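Local atomic coordinates of spore germination protein GerM (Bacillus subtilis subsp. subtilis str. 168, PDB entry 6GZB), a protein that is of unknown molecular function but affects both sporulation and germination in Bacillus subtilis. Residues A[80-85]-A[144-149]. Sequence-based numbering, arbitrary orientation.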
ATOM      1  N   LYS A  80      -0.287   9.234 -16.593  1.00 34.96           N
ATOM      2  CA  LYS A  80      -0.463   8.372 -17.752  1.00 35.29           C
ATOM      3  C   LYS A  80       0.722   7.424 -17.917  1.00 27.90           C
ATOM      4  O   LYS A  80       0.562   6.236 -18.212  1.00 34.08           O
ATOM      5  CB  LYS A  80      -0.629   9.229 -19.005  1.00 37.66           C
ATOM      6  CG  LYS A  80      -0.521   8.457 -20.302  1.00 38.57           C
ATOM      7  CD  LYS A  80      -0.624   9.416 -21.476  1.00 44.70           C
ATOM      8  CE  LYS A  80      -0.548   8.673 -22.799  1.00 44.46           C
ATOM      9  NZ  LYS A  80      -1.290   9.387 -23.865  1.00 58.76           N
ATOM     10  N   GLN A  81       1.918   7.950 -17.724  1.00 34.26           N
ATOM     11  CA  GLN A  81       3.122   7.150 -17.902  1.00 38.07           C
ATOM     12  C   GLN A  81       3.153   6.008 -16.893  1.00 37.24           C
ATOM     13  O   GLN A  81       3.497   4.878 -17.232  1.00 32.20           O
ATOM     14  CB  GLN A  81       4.360   8.023 -17.731  1.00 36.30           C
ATOM     15  CG  GLN A  81       5.663   7.275 -17.965  1.00 36.71           C
ATOM     16  CD  GLN A  81       6.850   8.040 -17.448  1.00 39.07           C
ATOM     17  OE1 GLN A  81       6.801   8.634 -16.370  1.00 40.00           O
ATOM     18  NE2 GLN A  81       7.921   8.060 -18.233  1.00 43.97           N
ATOM     19  N   ALA A  82       2.780   6.311 -15.651  1.00 33.58           N
ATOM     20  CA  ALA A  82       2.777   5.305 -14.593  1.00 33.50           C
ATOM     21  C   ALA A  82       1.869   4.127 -14.964  1.00 32.81           C
ATOM     22  O   ALA A  82       2.255   2.972 -14.816  1.00 29.31           O
ATOM     23  CB  ALA A  82       2.335   5.925 -13.279  1.00 35.73           C
ATOM     24  N   LEU A  83       0.693   4.421 -15.509  1.00 29.82           N
ATOM     25  CA  LEU A  83      -0.218   3.372 -15.952  1.00 29.92           C
ATOM     26  C   LEU A  83       0.348   2.595 -17.139  1.00 27.17           C
ATOM     27  O   LEU A  83       0.152   1.385 -17.247  1.00 31.29           O
ATOM     28  CB  LEU A  83      -1.573   3.961 -16.330  1.00 32.03           C
ATOM     29  CG  LEU A  83      -2.367   4.585 -15.177  1.00 29.12           C
ATOM     30  CD1 LEU A  83      -3.773   4.922 -15.657  1.00 33.52           C
ATOM     31  CD2 LEU A  83      -2.432   3.653 -13.979  1.00 30.61           C
ATOM     32  N   GLU A  84       1.031   3.290 -18.041  1.00 29.09           N
ATOM     33  CA  GLU A  84       1.650   2.636 -19.196  1.00 33.82           C
ATOM     34  C   GLU A  84       2.692   1.627 -18.747  1.00 31.96           C
ATOM     35  O   GLU A  84       2.942   0.626 -19.427  1.00 29.69           O
ATOM     36  CB  GLU A  84       2.296   3.673 -20.128  1.00 33.69           C
ATOM     37  CG  GLU A  84       1.338   4.247 -21.162  1.00 38.75           C
ATOM     38  CD  GLU A  84       1.778   5.587 -21.735  1.00 45.17           C
ATOM     39  OE1 GLU A  84       1.002   6.178 -22.516  1.00 55.03           O
ATOM     40  OE2 GLU A  84       2.874   6.074 -21.392  1.00 50.11           O
ATOM     41  N   TYR A  85       3.292   1.884 -17.590  1.00 30.88           N
ATOM     42  CA  TYR A  85       4.299   0.977 -17.047  1.00 36.44           C
ATOM     43  C   TYR A  85       3.691  -0.131 -16.195  1.00 30.62           C
ATOM     44  O   TYR A  85       4.411  -0.883 -15.538  1.00 33.00           O
ATOM     45  CB  TYR A  85       5.334   1.766 -16.252  1.00 29.56           C
ATOM     46  CG  TYR A  85       6.480   2.256 -17.107  1.00 33.46           C
ATOM     47  CD1 TYR A  85       6.334   3.361 -17.935  1.00 34.42           C
ATOM     48  CD2 TYR A  85       7.699   1.596 -17.113  1.00 36.79           C
ATOM     49  CE1 TYR A  85       7.375   3.809 -18.719  1.00 35.51           C
ATOM     50  CE2 TYR A  85       8.754   2.056 -17.876  1.00 40.20           C
ATOM     51  CZ  TYR A  85       8.577   3.148 -18.696  1.00 33.37           C
ATOM     52  OH  TYR A  85       9.606   3.599 -19.486  1.00 41.39           O
ATOM     53  N   THR A 144      -5.760   2.112  -9.109  1.00 23.61           N
ATOM     54  CA  THR A 144      -6.155   3.078  -8.099  1.00 25.83           C
ATOM     55  C   THR A 144      -4.958   3.536  -7.278  1.00 27.03           C
ATOM     56  O   THR A 144      -4.774   4.727  -7.042  1.00 26.50           O
ATOM     57  CB  THR A 144      -7.240   2.512  -7.164  1.00 23.20           C
ATOM     58  OG1 THR A 144      -8.405   2.178  -7.932  1.00 24.95           O
ATOM     59  CG2 THR A 144      -7.625   3.544  -6.113  1.00 24.87           C
ATOM     60  N   TRP A 145      -4.148   2.585  -6.828  1.00 25.64           N
ATOM     61  CA  TRP A 145      -3.048   2.918  -5.938  1.00 24.46           C
ATOM     62  C   TRP A 145      -1.904   3.559  -6.710  1.00 25.60           C
ATOM     63  O   TRP A 145      -1.223   4.454  -6.193  1.00 24.79           O
ATOM     64  CB  TRP A 145      -2.566   1.690  -5.167  1.00 24.21           C
ATOM     65  CG  TRP A 145      -3.433   1.358  -3.999  1.00 27.38           C
ATOM     66  CD1 TRP A 145      -4.738   0.972  -4.040  1.00 25.81           C
ATOM     67  CD2 TRP A 145      -3.074   1.408  -2.619  1.00 27.74           C
ATOM     68  NE1 TRP A 145      -5.224   0.814  -2.775  1.00 26.63           N
ATOM     69  CE2 TRP A 145      -4.223   1.057  -1.877  1.00 28.37           C
ATOM     70  CE3 TRP A 145      -1.896   1.710  -1.933  1.00 27.43           C
ATOM     71  CZ2 TRP A 145      -4.236   1.021  -0.481  1.00 25.64           C
ATOM     72  CZ3 TRP A 145      -1.907   1.670  -0.537  1.00 24.17           C
ATOM     73  CH2 TRP A 145      -3.069   1.340   0.169  1.00 27.60           C
ATOM     74  N   THR A 146      -1.738   3.166  -7.967  1.00 25.81           N
ATOM     75  CA  THR A 146      -0.720   3.790  -8.808  1.00 29.95           C
ATOM     76  C   THR A 146      -1.042   5.268  -9.101  1.00 31.74           C
ATOM     77  O   THR A 146      -0.175   6.141  -8.972  1.00 28.36           O
ATOM     78  CB  THR A 146      -0.501   3.015 -10.116  1.00 30.46           C
ATOM     79  OG1 THR A 146      -0.079   1.679  -9.818  1.00 25.87           O
ATOM     80  CG2 THR A 146       0.566   3.692 -10.963  1.00 27.78           C
ATOM     81  N   LEU A 147      -2.300   5.554  -9.423  1.00 28.92           N
ATOM     82  CA  LEU A 147      -2.714   6.923  -9.721  1.00 27.31           C
ATOM     83  C   LEU A 147      -2.670   7.809  -8.483  1.00 27.07           C
ATOM     84  O   LEU A 147      -2.260   8.964  -8.556  1.00 29.96           O
ATOM     85  CB  LEU A 147      -4.121   6.950 -10.327  1.00 29.89           C
ATOM     86  CG  LEU A 147      -4.195   6.523 -11.791  1.00 29.21           C
ATOM     87  CD1 LEU A 147      -5.638   6.496 -12.280  1.00 36.11           C
ATOM     88  CD2 LEU A 147      -3.354   7.455 -12.642  1.00 28.74           C
ATOM     89  N   THR A 148      -3.069   7.268  -7.340  1.00 28.27           N
ATOM     90  CA  THR A 148      -3.217   8.077  -6.134  1.00 26.23           C
ATOM     91  C   THR A 148      -1.913   8.315  -5.402  1.00 26.07           C
ATOM     92  O   THR A 148      -1.898   8.966  -4.356  1.00 26.75           O
ATOM     93  CB  THR A 148      -4.248   7.474  -5.152  1.00 25.43           C
ATOM     94  OG1 THR A 148      -3.968   6.091  -4.924  1.00 27.65           O
ATOM     95  CG2 THR A 148      -5.657   7.615  -5.727  1.00 30.61           C
ATOM     96  N   GLN A 149      -0.803   7.843  -5.958  1.00 26.46           N
ATOM     97  CA  GLN A 149       0.497   8.212  -5.395  1.00 32.67           C
ATOM     98  C   GLN A 149       0.791   9.699  -5.623  1.00 29.37           C
ATOM     99  O   GLN A 149       1.603  10.285  -4.930  1.00 28.77           O
ATOM    100  CB  GLN A 149       1.625   7.358  -5.983  1.00 27.74           C
ATOM    101  CG  GLN A 149       2.090   7.787  -7.363  1.00 27.42           C
ATOM    102  CD  GLN A 149       3.079   6.805  -7.951  1.00 33.04           C
ATOM    103  OE1 GLN A 149       4.256   6.833  -7.608  1.00 31.54           O
ATOM    104  NE2 GLN A 149       2.601   5.904  -8.809  1.00 27.93           N
TER
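Leu83 and Leu147 meet side chain to side chain where helices 78-84 and 136-147 pack together, the two side chains crossing at about a right angle. From CB, which itself makes no close contact with segment 144-149, the chain of Leu83 turns so that CG lies anti to the carbonyl carbon (chi1 -65°), and CG rests 4.0 Å from Leu147 CD2. Further out, CD1 of Leu83 touches both methyls of Leu147, with CD2 the nearer, while CD2 of Leu83 lies 4.0 Å from Leu147 CG. The forked end of each leucine thus meets the fork of the other, a fit that suits two branched, wholly apolar side chains in a buried place. An alanine at Leu83 would probably leave the methyls of Leu147 without this partner and open a gap between the helices and the sheet beneath.

Beside the leucines the backbones come nearest, with Ala82 CA 6.9 Å from Thr146 CA. Alanine suits this spot because its lone methyl takes little room: CB of Ala82 meets CG2 of Thr146 at 3.7 Å. Threonine serves two surroundings at once. Its CG2 joins the apolar contact, whereas OG1, set anti to the carbonyl carbon (chi1 -60°), hydrogen-bonds with Ser142 O and Tyr57 N. Next to this pair, Gln149 folds back so that its NE2 donates to Thr146 O over 2.8 Å, on a lone pair in the carbonyl plane; the same nitrogen also bonds Glu55 O, so this nitrogen is gripped twice.

The two helices lie within the first of the tandem GerMN domains, against its mixed sheet. Leu83 reaches Val110 and Val112 on strand 110-114 and Ala122 and Phe124 on strand 119-124, and Leu147 shares Ala122, so that the leucine pair joins both helices to these strands.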